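Local coordinates for protein 6-pyruvoyl tetrahydrobiopterin synthase (Plasmodium vivax, PDB 3LX3) that belongs to the 6-pyruvoyl tetrahydropterin synthase family of zinc proteins and binds a zinc ion and 2-amino-1,5-dihydropteridine-4,6-dione in a six-chain assembly, at residues Leu23-Pro28 with Val54-Arg59; Ala39-Arg44 with Ser95-Ile100; His87-Pro92 with Arg122-Ile127. All blocks are in the same frame, centred on the assembly; numbering follows the deposited sequence.

Interaction 1 of 3, residues Leu23-Pro28 with Val54-Arg59; sequences LLVESP and VSLRLR
The CD1 methyl of L24 lies over one face of the R57 guanidinium, 3.7 Å from its NH2, while the NE of R57 forms a salt bridge with E163. The leucine reaches this place because its CG is anti to the backbone N (chi1 173°), and the arginine, extended as far as CD, bends at chi3 (-34°) to bring its flat end back. On the same face, CB of E26 meets CB of S55 at 3.8 Å.

The backbones beneath are antiparallel strands, neighbours in the main antiparallel sheet of the tunnelling fold (T-fold) to which this family belongs, with helix 71-85 on one face. L23 with L58 and V25 with L56 are hydrogen-bonded pairs, L24 with R57 a non-hydrogen-bonded one. The bond from V25 N to L56 O (2.9 Å) is nearly straight at 168°, and L56 N returns one to V25 O. Where L24 faces R57, the CA of R57 comes within 3.1 Å of L23 O in a CA-H...O contact.

On the other face the aliphatic chains lie side by side and point the same way. CD1 of L58 meets CB of L23 at 4.0 Å, and CG2 of V25 meets CB of L56 at 3.9 Å; F71, L74 and V78 of the helix pack on this layer. L23, L24 and V25 also pair with a strand of a second subunit, which carries the sheet across the interface, and L23 touches the bound 2-amino-1,5-dihydropteridine-4,6-dione.

Interaction 2 of 3, residues Ala39-Arg44 with Ser95-Ile100; sequences AFKGFR and SDVLNI
A39 offers its methyl group to V97 and L98 at the place where a beta hairpin of the main antiparallel sheet meets the start of strand 98-103. The hairpin reverses through a type II turn from F40 to F43, closed by backbone bonds in both directions between those two residues. CB of A39 sits 3.7 Å from CG2 of V97 and 3.9 Å from CD2 of L98, so that one small side chain touches two branched ones. The same valine methyl also rests 3.5 Å from the carbonyl O of A39. Polar linkage across the gap falls to a water, which donates to that O of A39 and accepts from OG of S95.

F40 turns its side chain away from the second segment, and CB of F43 lies over one face of its ring, toward the rim. Its backbone N remains close to CG2 of V97. K41 then brings the aliphatic part of its chain across the other valine methyl: CD lies 3.6 Å from CG1 of V97. A bend at chi2 (-70°) lays the chain there, and NZ continues past it to a long, weak ion pair with E112. NZ stays 5.2 Å from OD2 of D96; the opposite charges may still attract at this distance, though they are not in contact.

In the second segment the hydroxyl oxygen of S95 also closes an ST turn, OG accepting from the N of V97 at 3.2 Å.

Interaction 3 of 3, residues His87-Pro92 with Arg122-Ile127; sequences HHFILP and RDCVQI
V125 supplies the bump and the imidazole of H88 the flat surface that receives it. The CG1 methyl stands over one ring face, 3.4 Å from the centroid and 16° off the normal, a CH-pi contact in which the two side chains cross at about a right angle; V125 has two conformers, and the contact, described for one of them, is less certain for that reason. The ring edge fits against the backbone opposite, with R122 O in the ring plane and 3.4 Å from CD2. Two links help fix its rotation: ND1 is hydrogen-bonded to L85 O, and a water that donates to R122 O lies 3.2 Å from NE2 of H88.

Further along, branches from the two strands pack against one another. CG2 of I90 meets CG1 of I127 at 4.0 Å, on the face shared with V125, and helix 134-149 covers them through I137 and Y140. Through the sheet, L91 and Q126 lie side by side, with CD2 of the leucine 3.8 Å from CG of the glutamine. The sulfur of C124 approaches the F89 ring obliquely, its SG 4.0 Å from CD2. The phenyl group swings off toward F119 and I109 because its CG is anti to the backbone N (chi1 175°).

The carboxylate of D123 meets R44 and Y117 of a neighbouring subunit. Between the strands F89 bonds to D123 and V125, and L91 to V125 and I127, each linking to the residues flanking its opposite number, as is characteristic of a parallel beta pair; H88 and I90 also bond through their backbones to A35 of strand 20-40.

How the interactions relate
Strand 20-40 joins interaction 1 to interaction 2, entering the first near its beginning and the second at its far end; the contact centres are 32 Å apart, on opposite sides of the chain's centre. Interaction 3 is the close neighbour of interaction 2: CD1 of I100 packs 3.6 Å from O of P92, and the centres of interactions 2 and 3 are 16 Å apart. Interactions 1 and 3 do not touch, their nearest atoms being about 10 Å apart. One bound copy of 2-amino-1,5-dihydropteridine-4,6-dione lies about 4 Å from the L23 side chain, and another about 7 Å from that of F40, while zinc is about 9 Å from the side chain of I90.

Interaction 1 of 3, residues Leu23-Pro28 with Val54-Arg59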
loop_
_atom_site.group_PDB
_atom_site.type_symbol
_atom_site.label_atom_id
_atom_site.label_comp_id
_atom_site.label_asym_id
_atom_site.label_seq_id
_atom_site.Cartn_x
_atom_site.Cartn_y
_atom_site.Cartn_z
ATOM N N LEU A 23 17.547 6.782 -9.588
ATOM C CA LEU A 23 17.323 5.667 -8.697
ATOM C C LEU A 23 16.521 6.143 -7.479
ATOM O O LEU A 23 16.743 7.271 -6.979
ATOM C CB LEU A 23 18.630 5.082 -8.216
ATOM C CG LEU A 23 19.539 4.531 -9.288
ATOM C CD1 LEU A 23 20.732 3.839 -8.644
ATOM C CD2 LEU A 23 18.853 3.628 -10.306
ATOM N N LEU A 24 15.631 5.287 -7.003
ATOM C CA LEU A 24 14.831 5.529 -5.807
ATOM C C LEU A 24 14.944 4.343 -4.896
ATOM O O LEU A 24 14.683 3.201 -5.327
ATOM C CB LEU A 24 13.356 5.723 -6.159
ATOM C CG LEU A 24 12.373 5.822 -4.972
ATOM C CD1 LEU A 24 12.623 7.079 -4.157
ATOM C CD2 LEU A 24 10.952 5.813 -5.553
ATOM N N VAL A 25 15.301 4.599 -3.647
ATOM C CA VAL A 25 15.213 3.563 -2.648
ATOM C C VAL A 25 14.259 4.042 -1.524
ATOM O O VAL A 25 14.370 5.142 -1.007
ATOM C CB VAL A 25 16.593 3.120 -2.054
ATOM C CG1 VAL A 25 17.422 2.446 -3.130
ATOM C CG2 VAL A 25 17.334 4.269 -1.386
ATOM N N GLU A 26 13.298 3.162 -1.205
ATOM C CA GLU A 26 12.236 3.447 -0.266
ATOM C C GLU A 26 11.768 2.192 0.391
ATOM O O GLU A 26 11.538 1.184 -0.246
ATOM C CB GLU A 26 11.067 4.175 -0.955
ATOM C CG GLU A 26 10.095 3.357 -1.761
ATOM C CD GLU A 26 9.172 4.241 -2.614
ATOM O OE1 GLU A 26 8.840 5.373 -2.170
ATOM O OE2 GLU A 26 8.820 3.814 -3.745
ATOM N N SER A 27 11.556 2.260 1.693
ATOM C CA SER A 27 11.221 1.054 2.444
ATOM C C SER A 27 10.643 1.421 3.785
ATOM O O SER A 27 11.131 2.349 4.421
ATOM C CB SER A 27 12.476 0.215 2.702
ATOM O OG SER A 27 12.089 -1.079 3.231
ATOM N N PRO A 28 9.637 0.662 4.248
ATOM C CA PRO A 28 9.250 0.862 5.652
ATOM C C PRO A 28 10.420 0.631 6.645
ATOM O O PRO A 28 10.342 1.072 7.811
ATOM C CB PRO A 28 8.099 -0.150 5.859
ATOM C CG PRO A 28 8.178 -1.090 4.735
ATOM C CD PRO A 28 8.810 -0.367 3.578
ATOM N N VAL A 54 12.064 7.663 5.451
ATOM C CA VAL A 54 12.987 8.369 4.574
ATOM C C VAL A 54 13.080 7.608 3.289
ATOM O O VAL A 54 13.304 6.397 3.296
ATOM C CB VAL A 54 14.441 8.369 5.168
ATOM C CG1 VAL A 54 15.451 8.929 4.144
ATOM C CG2 VAL A 54 14.483 9.136 6.418
ATOM N N SER A 55 12.985 8.338 2.179
ATOM C CA SER A 55 13.390 7.792 0.893
ATOM C C SER A 55 14.487 8.630 0.279
ATOM O O SER A 55 14.593 9.816 0.529
ATOM C CB SER A 55 12.229 7.644 -0.053
ATOM O OG SER A 55 11.727 8.895 -0.415
ATOM N N LEU A 56 15.292 8.002 -0.570
ATOM C CA LEU A 56 16.387 8.679 -1.269
ATOM C C LEU A 56 16.239 8.470 -2.763
ATOM O O LEU A 56 16.037 7.338 -3.216
ATOM C CB LEU A 56 17.742 8.115 -0.808
ATOM C CG LEU A 56 18.985 8.516 -1.592
ATOM C CD1 LEU A 56 19.299 9.998 -1.393
ATOM C CD2 LEU A 56 20.166 7.636 -1.138
ATOM N N ARG A 57 16.347 9.586 -3.493
ATOM C CA ARG A 57 16.362 9.599 -4.947
ATOM C C ARG A 57 17.657 10.260 -5.397
ATOM O O ARG A 57 18.117 11.238 -4.795
ATOM C CB ARG A 57 15.161 10.378 -5.452
ATOM C CG ARG A 57 14.986 10.534 -6.954
ATOM C CD ARG A 57 13.590 11.172 -7.219
ATOM N NE ARG A 57 12.570 10.731 -6.241
ATOM C CZ ARG A 57 11.392 10.156 -6.507
ATOM N NH1 ARG A 57 10.977 9.935 -7.743
ATOM N NH2 ARG A 57 10.596 9.820 -5.500
ATOM N N LEU A 58 18.217 9.745 -6.474
ATOM C CA LEU A 58 19.415 10.363 -7.034
ATOM C C LEU A 58 19.430 10.186 -8.535
ATOM O O LEU A 58 18.673 9.370 -9.076
ATOM C CB LEU A 58 20.681 9.811 -6.391
ATOM C CG LEU A 58 20.998 8.299 -6.438
ATOM C CD1 LEU A 58 21.486 7.866 -7.814
ATOM C CD2 LEU A 58 22.061 7.973 -5.394
ATOM N N ARG A 59 20.273 10.956 -9.227
ATOM C CA ARG A 59 20.429 10.885 -10.681
ATOM C C ARG A 59 21.905 10.820 -11.041
ATOM O O ARG A 59 22.752 11.511 -10.409
ATOM C CB ARG A 59 19.816 12.104 -11.371
ATOM C CG ARG A 59 18.322 12.249 -11.127
ATOM C CD ARG A 59 17.794 13.560 -11.563
ATOM N NE ARG A 59 16.403 13.722 -11.157
ATOM C CZ ARG A 59 15.824 14.893 -10.931
ATOM N NH1 ARG A 59 16.516 16.016 -11.073
ATOM N NH2 ARG A 59 14.555 14.932 -10.573
HETATM O O HOH W 1 11.326 4.976 2.475
#

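Interaction 2 of 3, residues Ala39-Arg44 with Ser95-Ile100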
loop_
_atom_site.group_PDB
_atom_site.type_symbol
_atom_site.label_atom_id
_atom_site.label_comp_id
_atom_site.label_asym_id
_atom_site.label_seq_id
_atom_site.Cartn_x
_atom_site.Cartn_y
_atom_site.Cartn_z
ATOM N N ALA A 39 7.954 23.627 18.182
ATOM C CA ALA A 39 7.825 24.900 18.864
ATOM C C ALA A 39 8.407 25.974 17.983
ATOM O O ALA A 39 9.504 25.832 17.465
ATOM C CB ALA A 39 8.585 24.886 20.228
ATOM N N PHE A 40 7.668 27.064 17.826
ATOM C CA PHE A 40 8.163 28.279 17.157
ATOM C C PHE A 40 7.511 29.490 17.826
ATOM O O PHE A 40 6.806 29.332 18.791
ATOM C CB PHE A 40 7.958 28.246 15.610
ATOM C CG PHE A 40 6.559 27.980 15.135
ATOM C CD1 PHE A 40 5.612 29.008 15.034
ATOM C CD2 PHE A 40 6.226 26.725 14.641
ATOM C CE1 PHE A 40 4.336 28.771 14.519
ATOM C CE2 PHE A 40 4.949 26.491 14.124
ATOM C CZ PHE A 40 4.007 27.525 14.082
ATOM N N LYS A 41 7.772 30.703 17.360
ATOM C CA LYS A 41 7.277 31.891 18.063
ATOM C C LYS A 41 5.771 31.885 18.082
ATOM O O LYS A 41 5.129 31.820 17.034
ATOM C CB LYS A 41 7.794 33.172 17.381
ATOM C CG LYS A 41 9.260 33.450 17.620
ATOM C CD LYS A 41 9.504 33.857 19.074
ATOM C CE LYS A 41 10.970 34.178 19.363
ATOM N NZ LYS A 41 11.131 34.364 20.855
ATOM N N GLY A 42 5.216 31.897 19.280
ATOM C CA GLY A 42 3.778 31.847 19.486
ATOM C C GLY A 42 3.078 30.496 19.434
ATOM O O GLY A 42 1.855 30.439 19.511
ATOM N N PHE A 43 3.831 29.400 19.293
ATOM C CA PHE A 43 3.237 28.078 19.147
ATOM C C PHE A 43 4.104 27.002 19.786
ATOM O O PHE A 43 5.307 26.956 19.546
ATOM C CB PHE A 43 3.055 27.743 17.669
ATOM C CG PHE A 43 2.460 26.379 17.426
ATOM C CD1 PHE A 43 1.108 26.151 17.629
ATOM C CD2 PHE A 43 3.258 25.320 17.005
ATOM C CE1 PHE A 43 0.568 24.875 17.410
ATOM C CE2 PHE A 43 2.720 24.060 16.792
ATOM C CZ PHE A 43 1.384 23.839 16.990
ATOM N N ARG A 44 3.471 26.126 20.565
ATOM C CA ARG A 44 4.123 24.975 21.189
ATOM C C ARG A 44 3.034 23.900 21.002
ATOM O O ARG A 44 1.827 24.182 21.102
ATOM C CB ARG A 44 4.382 25.257 22.684
ATOM C CG ARG A 44 5.464 24.412 23.464
ATOM C CD ARG A 44 4.904 23.236 24.313
ATOM N NE ARG A 44 3.865 23.599 25.292
ATOM C CZ ARG A 44 3.096 22.710 25.914
ATOM N NH1 ARG A 44 3.240 21.406 25.675
ATOM N NH2 ARG A 44 2.168 23.109 26.770
ATOM N N SER A 95 16.974 25.835 18.554
ATOM C CA SER A 95 15.683 26.491 18.686
ATOM C C SER A 95 15.804 27.803 19.419
ATOM O O SER A 95 16.425 27.864 20.499
ATOM C CB SER A 95 14.734 25.616 19.495
ATOM O OG SER A 95 13.472 26.271 19.645
ATOM N N ASP A 96 15.130 28.814 18.891
ATOM C CA ASP A 96 15.135 30.120 19.505
ATOM C C ASP A 96 13.994 30.300 20.489
ATOM O O ASP A 96 13.885 31.369 21.106
ATOM C CB ASP A 96 15.091 31.216 18.427
ATOM C CG ASP A 96 13.863 31.140 17.516
ATOM O OD1 ASP A 96 13.201 30.089 17.389
ATOM O OD2 ASP A 96 13.583 32.176 16.869
ATOM N N VAL A 97 13.168 29.275 20.680
ATOM C CA VAL A 97 12.037 29.354 21.607
ATOM C C VAL A 97 12.070 28.303 22.700
ATOM O O VAL A 97 11.109 28.144 23.450
ATOM C CB VAL A 97 10.690 29.286 20.870
ATOM C CG1 VAL A 97 10.507 30.465 19.933
ATOM C CG2 VAL A 97 10.531 27.981 20.094
ATOM N N LEU A 98 13.146 27.517 22.766
ATOM C CA LEU A 98 13.323 26.532 23.816
ATOM C C LEU A 98 14.572 26.863 24.591
ATOM O O LEU A 98 15.590 27.262 23.992
ATOM C CB LEU A 98 13.474 25.109 23.276
ATOM C CG LEU A 98 12.341 24.609 22.402
ATOM C CD1 LEU A 98 12.716 23.235 21.812
ATOM C CD2 LEU A 98 11.053 24.567 23.177
ATOM N N ASN A 99 14.492 26.740 25.918
ATOM C CA ASN A 99 15.638 26.848 26.825
ATOM C C ASN A 99 16.071 25.458 27.191
ATOM O O ASN A 99 15.333 24.721 27.824
ATOM C CB ASN A 99 15.220 27.654 28.059
ATOM C CG ASN A 99 16.327 27.889 29.031
ATOM O OD1 ASN A 99 17.064 26.986 29.370
ATOM N ND2 ASN A 99 16.398 29.111 29.555
ATOM N N ILE A 100 17.237 25.041 26.728
ATOM C CA ILE A 100 17.695 23.649 26.830
ATOM C C ILE A 100 18.787 23.645 27.890
ATOM O O ILE A 100 19.834 24.270 27.690
ATOM C CB ILE A 100 18.215 23.101 25.474
ATOM C CG1 ILE A 100 17.104 23.174 24.415
ATOM C CG2 ILE A 100 18.779 21.675 25.679
ATOM C CD1 ILE A 100 17.528 22.818 22.965
HETATM O O HOH W 2 11.920 24.620 18.068
#

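Interaction 3 of 3, residues His87-Pro92 with Arg122-Ile127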
loop_
_atom_site.group_PDB
_atom_site.type_symbol
_atom_site.label_atom_id
_atom_site.label_comp_id
_atom_site.label_asym_id
_atom_site.label_seq_id
_atom_site.Cartn_x
_atom_site.Cartn_y
_atom_site.Cartn_z
ATOM N N HIS A 87 14.389 5.681 17.876
ATOM C CA HIS A 87 14.184 5.338 19.289
ATOM C C HIS A 87 14.725 6.402 20.216
ATOM O O HIS A 87 15.275 6.130 21.251
ATOM C CB HIS A 87 14.726 3.967 19.699
ATOM C CG HIS A 87 13.658 2.946 19.802
ATOM N ND1 HIS A 87 13.300 2.347 20.988
ATOM C CD2 HIS A 87 12.808 2.478 18.859
ATOM C CE1 HIS A 87 12.303 1.514 20.760
ATOM N NE2 HIS A 87 11.986 1.572 19.481
ATOM N N HIS A 88 14.534 7.649 19.856
ATOM C CA HIS A 88 14.887 8.783 20.704
ATOM C C HIS A 88 13.901 9.916 20.576
ATOM O O HIS A 88 13.070 9.978 19.648
ATOM C CB HIS A 88 16.235 9.400 20.246
ATOM C CG HIS A 88 17.389 8.505 20.394
ATOM N ND1 HIS A 88 17.831 7.714 19.358
ATOM C CD2 HIS A 88 18.209 8.262 21.438
ATOM C CE1 HIS A 88 18.885 7.024 19.758
ATOM N NE2 HIS A 88 19.144 7.338 21.016
ATOM N N PHE A 89 14.023 10.870 21.493
ATOM C CA PHE A 89 13.447 12.183 21.362
ATOM C C PHE A 89 14.352 13.057 20.486
ATOM O O PHE A 89 15.559 13.160 20.782
ATOM C CB PHE A 89 13.215 12.853 22.732
ATOM C CG PHE A 89 12.730 14.268 22.645
ATOM C CD1 PHE A 89 11.407 14.556 22.468
ATOM C CD2 PHE A 89 13.614 15.347 22.791
ATOM C CE1 PHE A 89 10.968 15.820 22.400
ATOM C CE2 PHE A 89 13.179 16.631 22.729
ATOM C CZ PHE A 89 11.867 16.892 22.522
ATOM N N ILE A 90 13.795 13.697 19.460
ATOM C CA ILE A 90 14.553 14.586 18.596
ATOM C C ILE A 90 14.638 15.962 19.213
ATOM O O ILE A 90 13.626 16.655 19.358
ATOM C CB ILE A 90 13.931 14.664 17.201
ATOM C CG1 ILE A 90 13.994 13.277 16.536
ATOM C CG2 ILE A 90 14.656 15.714 16.364
ATOM C CD1 ILE A 90 13.151 13.218 15.255
ATOM N N LEU A 91 15.851 16.370 19.586
ATOM C CA LEU A 91 16.070 17.622 20.317
ATOM C C LEU A 91 16.690 18.642 19.361
ATOM O O LEU A 91 17.844 18.489 18.969
ATOM C CB LEU A 91 16.968 17.394 21.536
ATOM C CG LEU A 91 17.211 18.561 22.475
ATOM C CD1 LEU A 91 15.974 19.143 22.980
ATOM C CD2 LEU A 91 18.117 18.048 23.642
ATOM N N PRO A 92 15.916 19.678 18.992
ATOM C CA PRO A 92 16.452 20.690 18.094
ATOM C C PRO A 92 17.296 21.662 18.832
ATOM O O PRO A 92 16.752 22.611 19.435
ATOM C CB PRO A 92 15.171 21.340 17.529
ATOM C CG PRO A 92 14.179 21.168 18.515
ATOM C CD PRO A 92 14.501 19.930 19.309
ATOM N N ARG A 122 20.615 10.485 27.214
ATOM C CA ARG A 122 20.784 9.323 26.327
ATOM C C ARG A 122 19.513 8.969 25.565
ATOM O O ARG A 122 19.583 8.253 24.559
ATOM C CB ARG A 122 21.276 8.110 27.103
ATOM C CG ARG A 122 20.351 7.554 28.141
ATOM C CD ARG A 122 20.933 6.270 28.768
ATOM N NE ARG A 122 21.159 5.278 27.715
ATOM C CZ ARG A 122 20.278 4.365 27.303
ATOM N NH1 ARG A 122 20.603 3.542 26.315
ATOM N NH2 ARG A 122 19.093 4.239 27.882
ATOM N N ASP A 123 18.366 9.485 26.008
ATOM C CA ASP A 123 17.099 9.257 25.298
ATOM C C ASP A 123 16.928 10.265 24.169
ATOM O O ASP A 123 15.977 10.171 23.399
ATOM C CB ASP A 123 15.891 9.409 26.238
ATOM C CG ASP A 123 15.686 8.234 27.143
ATOM O OD1 ASP A 123 16.667 7.697 27.755
ATOM O OD2 ASP A 123 14.501 7.822 27.344
ATOM N N CYS A 124 17.808 11.250 24.079
ATOM C CA CYS A 124 17.679 12.328 23.118
ATOM C C CYS A 124 18.775 12.251 22.050
ATOM O O CYS A 124 19.909 11.807 22.349
ATOM C CB CYS A 124 17.810 13.680 23.797
ATOM S SG CYS A 124 16.597 13.995 25.114
ATOM N N VAL A 125 18.411 12.706 20.851
ATOM C CA VAL A 125 19.393 12.934 19.813
ATOM C C VAL A 125 19.398 14.422 19.542
ATOM O O VAL A 125 18.359 14.997 19.170
ATOM C CB VAL A 125 19.168 12.040 18.592
ATOM C CG1 VAL A 125 19.519 10.584 18.964
ATOM C CG2 VAL A 125 17.742 12.138 18.028
ATOM N N GLN A 126 20.563 15.029 19.779
ATOM C CA GLN A 126 20.731 16.454 19.589
ATOM C C GLN A 126 21.080 16.691 18.126
ATOM O O GLN A 126 22.165 16.294 17.640
ATOM C CB GLN A 126 21.830 17.050 20.477
ATOM C CG GLN A 126 21.391 17.314 21.889
ATOM C CD GLN A 126 22.315 18.285 22.554
ATOM O OE1 GLN A 126 23.486 17.969 22.763
ATOM N NE2 GLN A 126 21.814 19.482 22.856
ATOM N N ILE A 127 20.164 17.339 17.423
ATOM C CA ILE A 127 20.262 17.559 15.985
ATOM C C ILE A 127 20.393 19.060 15.700
ATOM O O ILE A 127 19.676 19.860 16.314
ATOM C CB ILE A 127 18.937 17.022 15.299
ATOM C CG1 ILE A 127 18.628 15.565 15.710
ATOM C CG2 ILE A 127 19.030 17.223 13.784
ATOM C CD1 ILE A 127 19.789 14.650 15.332
HETATM O O HOH W 3 20.350 5.848 23.555
#